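Local coordinates for SusD superfamily protein (Bacteroides fragilis, PDB 3L22), which probably binds glycans at the outer membrane as a SusD-family lipoprotein, feeding a partner transporter, and binds zinc ions, at residues A[265-270]-A[320-325]; A[238-243]-A[324-329]; A[253-256]-A[260-263]; A[54-59]-A[388-393]; A[90-95]-A[125-130]. One frame throughout, in Å; residues are numbered along the deposited sequence. Where two conformers were deposited one is given.

Contact 1: residues A[265-270]-A[320-325]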
# COMPACT_ATOMS: atom_id res chain seq x y z
N GLN A 265 -4.37 -13.38 10.95
CA GLN A 265 -4.42 -12.00 10.50
C GLN A 265 -3.08 -11.46 10.06
O GLN A 265 -3.04 -10.39 9.51
CB GLN A 265 -4.99 -11.12 11.61
CG GLN A 265 -6.45 -11.45 11.90
CD GLN A 265 -7.01 -10.55 12.92
OE1 GLN A 265 -6.61 -9.39 13.00
NE2 GLN A 265 -7.97 -11.07 13.73
N SER A 266 -1.99 -12.18 10.30
CA SER A 266 -0.68 -11.69 9.93
C SER A 266 -0.31 -12.12 8.52
O SER A 266 -0.80 -13.14 8.02
CB SER A 266 0.41 -12.21 10.87
OG SER A 266 0.57 -13.61 10.73
N LEU A 267 0.57 -11.35 7.90
CA LEU A 267 1.16 -11.71 6.63
C LEU A 267 1.74 -13.13 6.61
O LEU A 267 1.41 -13.94 5.71
CB LEU A 267 2.25 -10.71 6.25
CG LEU A 267 1.82 -9.49 5.45
CD1 LEU A 267 0.58 -8.81 5.93
CD2 LEU A 267 3.02 -8.54 5.28
N ALA A 268 2.57 -13.45 7.59
CA ALA A 268 3.23 -14.75 7.63
C ALA A 268 2.26 -15.91 7.69
O ALA A 268 2.50 -16.96 7.09
CB ALA A 268 4.28 -14.82 8.81
N GLU A 269 1.14 -15.70 8.37
CA GLU A 269 0.14 -16.75 8.46
C GLU A 269 -0.52 -17.06 7.11
O GLU A 269 -1.01 -18.18 6.92
CB GLU A 269 -0.92 -16.37 9.49
CG GLU A 269 -0.41 -16.56 10.90
CD GLU A 269 -1.37 -16.01 11.91
OE1 GLU A 269 -1.53 -14.77 11.99
OE2 GLU A 269 -2.03 -16.84 12.56
N TYR A 270 -0.49 -16.11 6.18
CA TYR A 270 -1.08 -16.31 4.85
C TYR A 270 -0.15 -17.01 3.85
O TYR A 270 -0.63 -17.55 2.85
CB TYR A 270 -1.61 -14.95 4.32
CG TYR A 270 -3.00 -14.67 4.79
CD1 TYR A 270 -3.24 -14.45 6.13
CD2 TYR A 270 -4.07 -14.63 3.93
CE1 TYR A 270 -4.50 -14.21 6.59
CE2 TYR A 270 -5.35 -14.38 4.39
CZ TYR A 270 -5.54 -14.17 5.73
OH TYR A 270 -6.76 -13.94 6.23
N GLN A 320 7.69 -9.86 11.70
CA GLN A 320 8.17 -9.19 10.49
C GLN A 320 7.38 -7.92 10.24
O GLN A 320 6.14 -7.91 10.29
CB GLN A 320 8.13 -10.11 9.29
CG GLN A 320 9.16 -11.25 9.40
CD GLN A 320 8.95 -12.40 8.38
OE1 GLN A 320 7.91 -13.11 8.39
NE2 GLN A 320 9.95 -12.62 7.54
N TRP A 321 8.10 -6.83 9.99
CA TRP A 321 7.48 -5.55 9.65
C TRP A 321 6.82 -5.57 8.27
O TRP A 321 7.24 -6.32 7.38
CB TRP A 321 8.54 -4.46 9.66
CG TRP A 321 9.12 -4.11 11.02
CD1 TRP A 321 9.09 -4.87 12.17
CD2 TRP A 321 9.88 -2.96 11.32
NE1 TRP A 321 9.74 -4.21 13.18
CE2 TRP A 321 10.24 -3.04 12.69
CE3 TRP A 321 10.29 -1.84 10.58
CZ2 TRP A 321 11.03 -2.06 13.31
CZ3 TRP A 321 11.06 -0.86 11.23
CH2 TRP A 321 11.40 -0.98 12.57
N VAL A 322 5.73 -4.80 8.13
CA VAL A 322 5.01 -4.66 6.90
C VAL A 322 5.61 -3.45 6.18
O VAL A 322 5.52 -2.32 6.68
CB VAL A 322 3.51 -4.49 7.16
CG1 VAL A 322 2.69 -4.29 5.83
CG2 VAL A 322 3.02 -5.72 7.97
N PRO A 323 6.28 -3.67 5.04
CA PRO A 323 6.90 -2.59 4.27
C PRO A 323 5.88 -1.85 3.37
O PRO A 323 5.28 -2.46 2.46
CB PRO A 323 7.91 -3.34 3.42
CG PRO A 323 7.27 -4.65 3.14
CD PRO A 323 6.45 -4.97 4.36
N ILE A 324 5.67 -0.57 3.64
CA ILE A 324 4.73 0.24 2.85
C ILE A 324 5.46 0.87 1.66
O ILE A 324 5.06 0.69 0.54
CB ILE A 324 4.05 1.31 3.74
CG1 ILE A 324 3.29 0.64 4.91
CG2 ILE A 324 3.13 2.23 2.94
CD1 ILE A 324 2.19 -0.34 4.52
N PHE A 325 6.53 1.62 1.93
CA PHE A 325 7.35 2.25 0.91
C PHE A 325 8.81 1.87 1.11
O PHE A 325 9.36 2.03 2.22
CB PHE A 325 7.29 3.79 1.01
CG PHE A 325 5.91 4.37 0.92
CD1 PHE A 325 5.02 3.99 -0.08
CD2 PHE A 325 5.51 5.36 1.82
CE1 PHE A 325 3.78 4.55 -0.17
CE2 PHE A 325 4.28 5.92 1.75
CZ PHE A 325 3.40 5.52 0.75

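Contact 2: residues A[238-243]-A[324-329]. With EDO (1,2-ethanediol), chain B; EDO (1,2-ethanediol), chain C.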
# COMPACT_ATOMS: atom_id res chain seq x y z
N LEU A 238 17.14 -8.44 3.44
CA LEU A 238 17.41 -7.70 4.69
C LEU A 238 16.15 -7.25 5.41
O LEU A 238 16.07 -7.36 6.63
CB LEU A 238 18.32 -6.50 4.45
CG LEU A 238 19.75 -6.78 4.01
CD1 LEU A 238 20.39 -5.42 3.64
CD2 LEU A 238 20.54 -7.54 5.11
N ILE A 239 15.17 -6.80 4.66
CA ILE A 239 14.01 -6.15 5.26
C ILE A 239 13.02 -7.12 5.90
O ILE A 239 12.14 -6.66 6.62
CB ILE A 239 13.25 -5.21 4.30
CG1 ILE A 239 12.65 -5.95 3.09
CG2 ILE A 239 14.16 -4.09 3.83
CD1 ILE A 239 11.74 -5.04 2.21
N TYR A 240 13.19 -8.44 5.66
CA TYR A 240 12.30 -9.45 6.23
C TYR A 240 12.90 -10.14 7.47
O TYR A 240 12.30 -11.07 7.98
CB TYR A 240 11.92 -10.51 5.16
CG TYR A 240 11.58 -9.88 3.84
CD1 TYR A 240 10.33 -9.28 3.62
CD2 TYR A 240 12.50 -9.83 2.83
CE1 TYR A 240 10.03 -8.66 2.38
CE2 TYR A 240 12.21 -9.22 1.62
CZ TYR A 240 11.00 -8.62 1.39
OH TYR A 240 10.81 -8.00 0.16
N LYS A 241 14.08 -9.70 7.91
CA LYS A 241 14.70 -10.23 9.11
C LYS A 241 15.27 -9.11 9.97
O LYS A 241 15.41 -7.97 9.50
CB LYS A 241 15.75 -11.25 8.77
CG LYS A 241 16.87 -10.80 7.84
CD LYS A 241 17.47 -12.14 7.27
CE LYS A 241 18.61 -11.99 6.27
NZ LYS A 241 18.72 -13.31 5.40
N ALA A 242 15.53 -9.44 11.23
CA ALA A 242 15.98 -8.45 12.22
C ALA A 242 17.08 -7.56 11.59
O ALA A 242 18.02 -8.10 10.98
CB ALA A 242 16.53 -9.17 13.52
N PRO A 243 16.99 -6.23 11.77
CA PRO A 243 16.04 -5.44 12.57
C PRO A 243 14.76 -5.03 11.83
O PRO A 243 13.99 -4.23 12.35
CB PRO A 243 16.86 -4.20 12.94
CG PRO A 243 17.78 -3.99 11.76
CD PRO A 243 18.14 -5.42 11.34
N ILE A 324 5.67 -0.57 3.64
CA ILE A 324 4.73 0.24 2.85
C ILE A 324 5.46 0.87 1.66
O ILE A 324 5.06 0.69 0.54
CB ILE A 324 4.05 1.31 3.74
CG1 ILE A 324 3.29 0.64 4.91
CG2 ILE A 324 3.13 2.23 2.94
CD1 ILE A 324 2.19 -0.34 4.52
N PHE A 325 6.53 1.62 1.93
CA PHE A 325 7.35 2.25 0.91
C PHE A 325 8.81 1.87 1.11
O PHE A 325 9.36 2.03 2.22
CB PHE A 325 7.29 3.79 1.01
CG PHE A 325 5.91 4.37 0.92
CD1 PHE A 325 5.02 3.99 -0.08
CD2 PHE A 325 5.51 5.36 1.82
CE1 PHE A 325 3.78 4.55 -0.17
CE2 PHE A 325 4.28 5.92 1.75
CZ PHE A 325 3.40 5.52 0.75
N ARG A 326 9.45 1.41 0.04
CA ARG A 326 10.90 1.27 0.01
C ARG A 326 11.46 1.80 -1.29
O ARG A 326 10.72 2.01 -2.28
CB ARG A 326 11.32 -0.18 0.31
CG ARG A 326 10.89 -1.22 -0.62
CD ARG A 326 11.32 -2.59 -0.10
NE ARG A 326 10.77 -3.71 -0.83
CZ ARG A 326 11.27 -4.25 -1.96
NH1 ARG A 326 12.36 -3.78 -2.56
NH2 ARG A 326 10.66 -5.30 -2.51
N TYR A 327 12.77 2.04 -1.30
CA TYR A 327 13.38 2.79 -2.38
C TYR A 327 13.32 2.13 -3.77
O TYR A 327 13.32 2.85 -4.77
CB TYR A 327 14.82 3.16 -2.01
CG TYR A 327 15.50 4.13 -2.94
CD1 TYR A 327 14.93 5.36 -3.25
CD2 TYR A 327 16.75 3.83 -3.48
CE1 TYR A 327 15.55 6.22 -4.14
CE2 TYR A 327 17.40 4.71 -4.34
CZ TYR A 327 16.80 5.90 -4.65
OH TYR A 327 17.48 6.74 -5.48
N ALA A 328 13.30 0.81 -3.88
CA ALA A 328 13.08 0.20 -5.19
C ALA A 328 11.76 0.68 -5.78
O ALA A 328 11.65 0.82 -7.00
CB ALA A 328 13.13 -1.33 -5.15
N GLU A 329 10.75 0.93 -4.94
CA GLU A 329 9.49 1.47 -5.43
C GLU A 329 9.66 2.90 -5.99
O GLU A 329 9.09 3.25 -7.05
CB GLU A 329 8.38 1.47 -4.37
CG GLU A 329 6.99 1.64 -5.02
CD GLU A 329 5.94 2.13 -4.06
OE1 GLU A 329 6.00 1.75 -2.84
OE2 GLU A 329 5.05 2.91 -4.51
C1 EDO B . 2.51 2.48 -6.81
O1 EDO B . 3.64 1.73 -6.41
C2 EDO B . 1.19 1.90 -6.29
O2 EDO B . 0.17 2.71 -6.96
C1 EDO C . 16.96 10.34 -8.76
O1 EDO C . 16.53 11.70 -8.82
C2 EDO C . 15.78 9.37 -8.64
O2 EDO C . 15.72 8.55 -7.43

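Contact 3: residues A[253-256]-A[260-263]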
# COMPACT_ATOMS: atom_id res chain seq x y z
N LEU A 253 5.34 -0.55 8.89
CA LEU A 253 4.55 -0.73 10.12
C LEU A 253 5.27 -1.79 10.96
O LEU A 253 5.37 -2.97 10.53
CB LEU A 253 3.12 -1.18 9.80
CG LEU A 253 2.43 -0.46 8.65
CD1 LEU A 253 0.98 -1.04 8.43
CD2 LEU A 253 2.39 1.01 8.95
N PRO A 254 5.80 -1.38 12.12
CA PRO A 254 6.60 -2.29 12.94
C PRO A 254 5.71 -3.15 13.79
O PRO A 254 4.55 -2.77 14.06
CB PRO A 254 7.41 -1.34 13.82
CG PRO A 254 6.45 -0.17 14.01
CD PRO A 254 5.73 -0.03 12.72
N MSE A 255 6.22 -4.28 14.25
CA MSE A 255 5.50 -5.19 15.13
C MSE A 255 6.33 -5.41 16.39
O MSE A 255 7.58 -5.36 16.34
CB MSE A 255 5.39 -6.54 14.45
CG MSE A 255 4.59 -6.58 13.19
SE MSE A 255 2.71 -6.33 13.61
CE MSE A 255 2.03 -6.08 11.77
N ALA A 256 5.64 -5.72 17.48
CA ALA A 256 6.22 -6.06 18.74
C ALA A 256 5.40 -7.20 19.32
O ALA A 256 4.21 -7.37 18.99
CB ALA A 256 6.23 -4.84 19.71
N ILE A 260 1.22 -7.89 17.98
CA ILE A 260 1.10 -8.66 16.74
C ILE A 260 -0.38 -8.97 16.40
O ILE A 260 -1.24 -8.97 17.30
CB ILE A 260 1.92 -9.96 16.77
CG1 ILE A 260 1.62 -10.79 18.05
CG2 ILE A 260 3.42 -9.65 16.61
CD1 ILE A 260 1.97 -12.25 18.00
N PRO A 261 -0.69 -9.26 15.13
CA PRO A 261 -2.07 -9.58 14.80
C PRO A 261 -2.51 -10.91 15.40
O PRO A 261 -1.71 -11.79 15.67
CB PRO A 261 -2.07 -9.65 13.27
CG PRO A 261 -0.85 -8.86 12.80
CD PRO A 261 0.15 -9.18 13.91
N ASN A 262 -3.81 -11.04 15.59
CA ASN A 262 -4.41 -12.25 16.15
C ASN A 262 -4.48 -13.39 15.08
O ASN A 262 -3.93 -13.26 13.96
CB ASN A 262 -5.78 -11.88 16.72
CG ASN A 262 -6.16 -12.68 17.95
OD1 ASN A 262 -5.99 -13.89 17.99
ND2 ASN A 262 -6.68 -12.00 18.97
N THR A 263 -5.16 -14.49 15.42
CA THR A 263 -5.18 -15.69 14.57
C THR A 263 -5.57 -15.43 13.16
O THR A 263 -6.59 -14.80 12.91
CB THR A 263 -6.13 -16.73 15.13
OG1 THR A 263 -5.86 -16.79 16.51
CG2 THR A 263 -5.88 -18.08 14.52

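Contact 4: residues A[54-59]-A[388-393]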
# COMPACT_ATOMS: atom_id res chain seq x y z
N ASP A 54 -2.76 -10.59 -9.47
CA ASP A 54 -2.66 -11.71 -10.37
C ASP A 54 -1.29 -12.43 -10.29
O ASP A 54 -0.96 -13.26 -11.14
CB ASP A 54 -2.90 -11.19 -11.79
CG ASP A 54 -1.89 -10.09 -12.20
OD1 ASP A 54 -0.99 -9.75 -11.40
OD2 ASP A 54 -2.02 -9.54 -13.31
N ASP A 55 -0.54 -12.13 -9.23
CA ASP A 55 0.80 -12.69 -9.06
C ASP A 55 0.90 -13.76 -7.97
O ASP A 55 1.86 -14.53 -7.96
CB ASP A 55 1.76 -11.56 -8.82
CG ASP A 55 1.96 -10.71 -10.07
OD1 ASP A 55 1.94 -11.28 -11.21
OD2 ASP A 55 2.14 -9.48 -9.93
N VAL A 56 -0.07 -13.75 -7.06
CA VAL A 56 -0.27 -14.81 -6.07
C VAL A 56 -1.65 -15.39 -6.32
O VAL A 56 -2.44 -14.75 -7.03
CB VAL A 56 -0.11 -14.28 -4.62
CG1 VAL A 56 1.37 -13.96 -4.36
CG2 VAL A 56 -1.02 -13.05 -4.32
N ILE A 57 -1.89 -16.60 -5.78
CA ILE A 57 -3.21 -17.22 -5.79
C ILE A 57 -3.63 -17.59 -4.40
O ILE A 57 -2.80 -17.95 -3.59
CB ILE A 57 -3.30 -18.50 -6.66
CG1 ILE A 57 -2.19 -19.52 -6.30
CG2 ILE A 57 -3.25 -18.09 -8.09
CD1 ILE A 57 -2.34 -20.91 -6.97
N ASN A 58 -4.93 -17.49 -4.14
CA ASN A 58 -5.52 -17.88 -2.89
C ASN A 58 -6.22 -19.21 -3.14
O ASN A 58 -7.17 -19.27 -3.90
CB ASN A 58 -6.52 -16.80 -2.42
CG ASN A 58 -7.05 -17.05 -1.02
OD1 ASN A 58 -7.32 -18.22 -0.64
ND2 ASN A 58 -7.19 -15.97 -0.22
N ILE A 59 -5.72 -20.27 -2.51
CA ILE A 59 -6.30 -21.61 -2.69
C ILE A 59 -7.06 -22.09 -1.45
O ILE A 59 -7.38 -23.26 -1.31
CB ILE A 59 -5.24 -22.65 -3.19
CG1 ILE A 59 -3.99 -22.71 -2.30
CG2 ILE A 59 -4.83 -22.35 -4.65
CD1 ILE A 59 -4.22 -23.31 -0.94
N GLU A 388 9.43 -7.36 -8.17
CA GLU A 388 9.97 -6.68 -7.00
C GLU A 388 8.98 -6.63 -5.83
O GLU A 388 9.42 -6.80 -4.70
CB GLU A 388 10.45 -5.28 -7.36
CG GLU A 388 11.31 -4.55 -6.30
CD GLU A 388 12.72 -5.10 -6.13
OE1 GLU A 388 13.33 -5.60 -7.12
OE2 GLU A 388 13.22 -5.02 -4.99
N PHE A 389 7.68 -6.39 -6.09
CA PHE A 389 6.68 -6.15 -5.06
C PHE A 389 5.64 -7.24 -4.87
O PHE A 389 4.60 -7.04 -4.24
CB PHE A 389 6.09 -4.74 -5.23
CG PHE A 389 7.11 -3.71 -4.98
CD1 PHE A 389 7.53 -3.47 -3.68
CD2 PHE A 389 7.78 -3.10 -6.03
CE1 PHE A 389 8.55 -2.56 -3.43
CE2 PHE A 389 8.79 -2.21 -5.78
CZ PHE A 389 9.19 -1.96 -4.48
N ILE A 390 5.97 -8.45 -5.34
CA ILE A 390 5.14 -9.60 -5.08
C ILE A 390 4.99 -9.75 -3.57
O ILE A 390 5.97 -9.74 -2.82
CB ILE A 390 5.68 -10.90 -5.77
CG1 ILE A 390 4.64 -12.03 -5.67
CG2 ILE A 390 7.06 -11.36 -5.22
CD1 ILE A 390 4.93 -13.25 -6.64
N GLY A 391 3.73 -9.85 -3.13
CA GLY A 391 3.43 -9.95 -1.70
C GLY A 391 3.51 -8.68 -0.87
O GLY A 391 3.43 -8.75 0.38
N GLU A 392 3.65 -7.52 -1.51
CA GLU A 392 3.92 -6.27 -0.75
C GLU A 392 2.83 -5.18 -0.92
O GLU A 392 3.10 -4.00 -0.85
CB GLU A 392 5.33 -5.73 -1.05
CG GLU A 392 6.42 -6.58 -0.41
CD GLU A 392 7.83 -6.03 -0.58
OE1 GLU A 392 8.05 -4.80 -0.43
OE2 GLU A 392 8.72 -6.85 -0.89
N GLY A 393 1.59 -5.59 -1.09
CA GLY A 393 0.45 -4.69 -0.87
C GLY A 393 0.25 -3.70 -1.99
O GLY A 393 -0.34 -2.66 -1.77

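Contact 5: residues A[90-95]-A[125-130]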
# COMPACT_ATOMS: atom_id res chain seq x y z
N LEU A 90 -12.15 4.27 11.93
CA LEU A 90 -11.67 4.44 13.29
C LEU A 90 -10.33 5.16 13.33
O LEU A 90 -10.13 6.09 14.10
CB LEU A 90 -11.50 3.11 14.04
CG LEU A 90 -12.73 2.53 14.71
CD1 LEU A 90 -12.43 1.05 15.15
CD2 LEU A 90 -13.21 3.45 15.92
N ALA A 91 -9.39 4.72 12.51
CA ALA A 91 -8.10 5.41 12.39
C ALA A 91 -8.29 6.90 11.99
O ALA A 91 -7.69 7.79 12.58
CB ALA A 91 -7.20 4.68 11.38
N ILE A 92 -9.17 7.15 11.02
CA ILE A 92 -9.43 8.53 10.56
C ILE A 92 -9.98 9.38 11.69
O ILE A 92 -9.53 10.51 11.89
CB ILE A 92 -10.34 8.51 9.32
CG1 ILE A 92 -9.52 8.00 8.11
CG2 ILE A 92 -10.99 9.89 9.02
CD1 ILE A 92 -10.37 7.38 6.98
N ASN A 93 -10.94 8.85 12.45
CA ASN A 93 -11.55 9.61 13.53
C ASN A 93 -10.55 9.87 14.66
O ASN A 93 -10.57 10.94 15.26
CB ASN A 93 -12.82 8.95 14.10
CG ASN A 93 -13.59 9.89 15.05
OD1 ASN A 93 -13.98 11.01 14.68
ND2 ASN A 93 -13.77 9.45 16.30
N LYS A 94 -9.67 8.90 14.93
CA LYS A 94 -8.56 9.11 15.86
C LYS A 94 -7.65 10.25 15.44
O LYS A 94 -7.25 11.06 16.29
CB LYS A 94 -7.74 7.84 16.07
CG LYS A 94 -8.46 6.83 16.96
CD LYS A 94 -7.71 5.47 17.03
CE LYS A 94 -8.40 4.52 18.00
NZ LYS A 94 -8.00 4.98 19.38
N VAL A 95 -7.35 10.35 14.15
CA VAL A 95 -6.56 11.49 13.65
C VAL A 95 -7.34 12.82 13.81
O VAL A 95 -6.82 13.78 14.32
CB VAL A 95 -6.10 11.32 12.18
CG1 VAL A 95 -5.55 12.69 11.61
CG2 VAL A 95 -5.08 10.18 12.04
N ALA A 125 -4.19 10.62 5.51
CA ALA A 125 -4.02 10.59 4.07
C ALA A 125 -3.85 9.14 3.56
O ALA A 125 -4.49 8.73 2.56
CB ALA A 125 -2.81 11.48 3.65
N LEU A 126 -3.03 8.37 4.27
CA LEU A 126 -2.82 6.99 3.92
C LEU A 126 -4.11 6.14 4.03
O LEU A 126 -4.41 5.28 3.15
CB LEU A 126 -1.68 6.41 4.80
CG LEU A 126 -1.05 5.10 4.36
CD1 LEU A 126 -0.51 5.14 2.89
CD2 LEU A 126 0.06 4.63 5.34
N ALA A 127 -4.88 6.38 5.08
CA ALA A 127 -6.11 5.64 5.28
C ALA A 127 -7.08 5.90 4.12
O ALA A 127 -7.60 4.96 3.49
CB ALA A 127 -6.73 6.01 6.61
N TYR A 128 -7.27 7.18 3.79
CA TYR A 128 -8.12 7.54 2.64
C TYR A 128 -7.59 6.99 1.32
O TYR A 128 -8.37 6.62 0.44
CB TYR A 128 -8.34 9.06 2.55
CG TYR A 128 -9.45 9.53 3.46
CD1 TYR A 128 -10.76 9.12 3.24
CD2 TYR A 128 -9.20 10.35 4.57
CE1 TYR A 128 -11.80 9.51 4.07
CE2 TYR A 128 -10.25 10.76 5.42
CZ TYR A 128 -11.54 10.32 5.16
OH TYR A 128 -12.60 10.66 5.96
N TYR A 129 -6.26 6.96 1.17
CA TYR A 129 -5.67 6.45 -0.06
C TYR A 129 -6.05 4.98 -0.31
O TYR A 129 -6.40 4.59 -1.43
CB TYR A 129 -4.13 6.64 -0.01
CG TYR A 129 -3.41 5.84 -1.05
CD1 TYR A 129 -3.23 6.34 -2.34
CD2 TYR A 129 -2.88 4.60 -0.76
CE1 TYR A 129 -2.57 5.62 -3.31
CE2 TYR A 129 -2.20 3.85 -1.74
CZ TYR A 129 -2.05 4.37 -3.00
OH TYR A 129 -1.37 3.66 -3.98
N TYR A 130 -5.94 4.16 0.74
CA TYR A 130 -6.33 2.76 0.60
C TYR A 130 -7.85 2.58 0.34
O TYR A 130 -8.22 1.77 -0.52
CB TYR A 130 -5.82 1.93 1.78
CG TYR A 130 -4.31 1.72 1.73
CD1 TYR A 130 -3.72 1.05 0.67
CD2 TYR A 130 -3.49 2.15 2.77
CE1 TYR A 130 -2.35 0.82 0.62
CE2 TYR A 130 -2.13 1.95 2.74
CZ TYR A 130 -1.56 1.26 1.67
OH TYR A 130 -0.22 1.04 1.62

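Contact 1: residues A[265-270]-A[320-325]
L267 lays its CD2 methyl against V322, meeting CG2 at 3.9 Å, and this overlap of two branched side chains is the apolar heart of the contact. The two side chains cross obliquely, methyl against methyl, with the CA-CB bond of L267 directed at the strand. V322 makes its closer approach with CG2, the branch that stands beside its own backbone N; CG1, which takes the place anti to that nitrogen (chi1 179°), lies slightly farther off. One residue on, the CB of A268 comes within 4.0 Å of Q320 OE1, a van der Waals touch with a polar atom that is already engaged: OE1 accepts from D314 N, while NE2 of the same amide donates to Y240 O.

L267 and A268 sit in the first turn of a short helix that opens with a capping box. S266 occupies the N-cap, and its OG accepts from E269 N at 3.2 Å. The box closes in return through E269 OE1, which takes S266 N at 3.1 Å and S266 OG at 2.7 Å. The hydroxyl uses the anti lone pair of the carboxylate; the amide arrives on the anti side too, but 28° out of the plane. K318 forms a salt bridge to the same OE1, which would offset the charge of the carboxylate.

Y46 of helix 44-52 packs against both L267 and V322, and its OH binds P323 O. The contact thus seats the first turn of helix 267-271 against strand 322-326, whose antiparallel partner is strand 249-253.

Contact 2: residues A[238-243]-A[324-329]
I239 reaches R326 with its CD1 methyl, which lies 3.4 Å from CD and 3.5 Å from NE, where the aliphatic part of the arginine passes into the guanidinium. The two side chains cross at about a right angle. CG1 of I239 sits in the cramped place between its backbone N and carbonyl carbon (chi1 63°), and the chain then runs out extended, pushing CD1 forward. On its way CG1 also covers one face of the neighbouring Y240 ring, 3.5 Å above its centre, so the isoleucine packs against ring and arginine together.

Y240 follows, and only its far end approaches: OH stands 3.8 Å from R326 NH2, with ring and guanidinium planes 82° apart. The bond of that hydroxyl goes to E392 OE2 instead. E392 is the common element, because its other oxygen, OE1, forms a salt bridge with R326 NE; the carboxylate bridges tyrosine and arginine. R326 NH1 is further paired with E248 and E388, so three acidic residues probably compensate its buried charge.

R326 also fills the N-cap position of helix 327-339, and A328 N at the start of that helix donates to E248 OE2. The arrangement is that of a buried charge network at a strand-to-helix junction: the 3-10 turn 238-240 covers the place where strand 322-326 gives way to helix 327-339.

Contact 3: residues A[253-256]-A[260-263]
M255 and I260 face each other across a short excursion of the chain, with CA atoms 5.8 Å apart; beyond L253, the last residue of strand 249-253, both segments are loop. Where the backbones draw together, A256 O lies 3.2 Å from I260 N, and A256 N is held within the same loop by the side chain of N259.

M255, present as selenomethionine, provides the contact to P261. Its chain bends at chi2 (-70°), which brings the selenium to within 3.8 Å of P261 CD; the terminal CE of M255 comes within 4.1 Å of P261 CG. Selenomethionine and proline cross at about a right angle. I260 does less with its tip than with a branch: CG2, the methyl beside its backbone N, rests 3.4 Å from A256 O and 4.3 Å from M255 CB, while CG1 and CD1 lead off from the other segment.

K33 at the end of helix 18-33 and N34 just after it touch M255 too, and N34 reaches P261. The selenomethionine also packs on V322. This is a tight connecting loop between strand 249-253 and helix 267-271, in which M255 packs on P261, away from the annotated zinc sites.

Contact 4: residues A[54-59]-A[388-393]
I390 meets D55 and V56 from a type II beta turn, F389 to E392, that follows the end of helix 374-388. The turn is closed by E392 N donating to F389 O at 2.9 Å. Along it, F389 is the first residue to leave the helical conformation, and its ring is directed towards helix 327-339, where it packs on A328 and E329.

I390 then supplies the contact. With CG1 anti to its backbone N (chi1 -170°) and the chain extended beyond (chi2 165°), the longer branch projects across to the start of strand 56-58. CG1 lies 4.0 Å from V56 CG1, the two side chains meeting at a slant, and CD1 runs on past the valine to the backbone before it.

G391 takes the third position of the turn with phi at 77°, as a type II turn commonly requires; E392 completes the turn, and its carboxylate forms a salt bridge with K311.

On the opposing side, V56 also packs on M277 of strand 277-279, the antiparallel neighbour of its strand, while the carboxylate of D55 is taken by R386. The terminal methyl of I390, CD1, stands 3.6 Å from D55 O.

Contact 5: residues A[90-95]-A[125-130]
The Y128 ring carries the CD1 methyl of I92 over one face, a CH-pi contact in the packing of two helices, 79-103 and 113-131, of the alpha-helical region assigned to the TPR clan. CD1 lies 3.7 Å from the ring centroid and only 13° off the ring normal, so the methyl sits nearly over the middle. The second branch of the isoleucine works at the phenol end, where I92 CG2 comes 3.5 Å from Y128 OH. One isoleucine thus spans the ring from its centre to its hydroxyl. The two side chains cross at about a right angle.

This reach follows from the torsion of I92: CG2 is anti to the backbone N and CG1 beside it (chi1 -72°), which sets the two branches apart over the tyrosine. The OH is satisfied independently, by a hydrogen bond with R151 O, which fixes the end of the ring that CG2 touches. I175 of helix 168-178 packs on Y128 as well. About 5 Å away, side chain to side chain, is H174, which binds zinc in a crystal structure of this protein, though no such ion is bound to this chain here.

Between the helices the spacing is short, 6.9 Å from the CA of I92 to that of A127, because an alanine stands at the closest point. I92 also packs on L131. Where the two CA atoms come nearest, I92 CG1 meets A127 CB at 3.7 Å.

In the fold
Contact 5 is the first to close along the chain, within the amino-terminal helices. Contact 3 closes before contact 1 opens, their centres 8 Å apart, and V322 of contact 1 pairs with L253 of contact 3. Contacts 1 and 2 share strand 322-326 and lie 11 Å apart. Contacts 1 to 3 therefore gather on and around the paired strands 249-253 and 322-326. Contact 4 encloses all the others in sequence and ties the amino-terminal region to the SusD family region; through E388 and E392 it also meets R326 and Y240 of contact 2. Contacts 4 and 5, 24 Å apart, lie on opposite sides of the chain's centre.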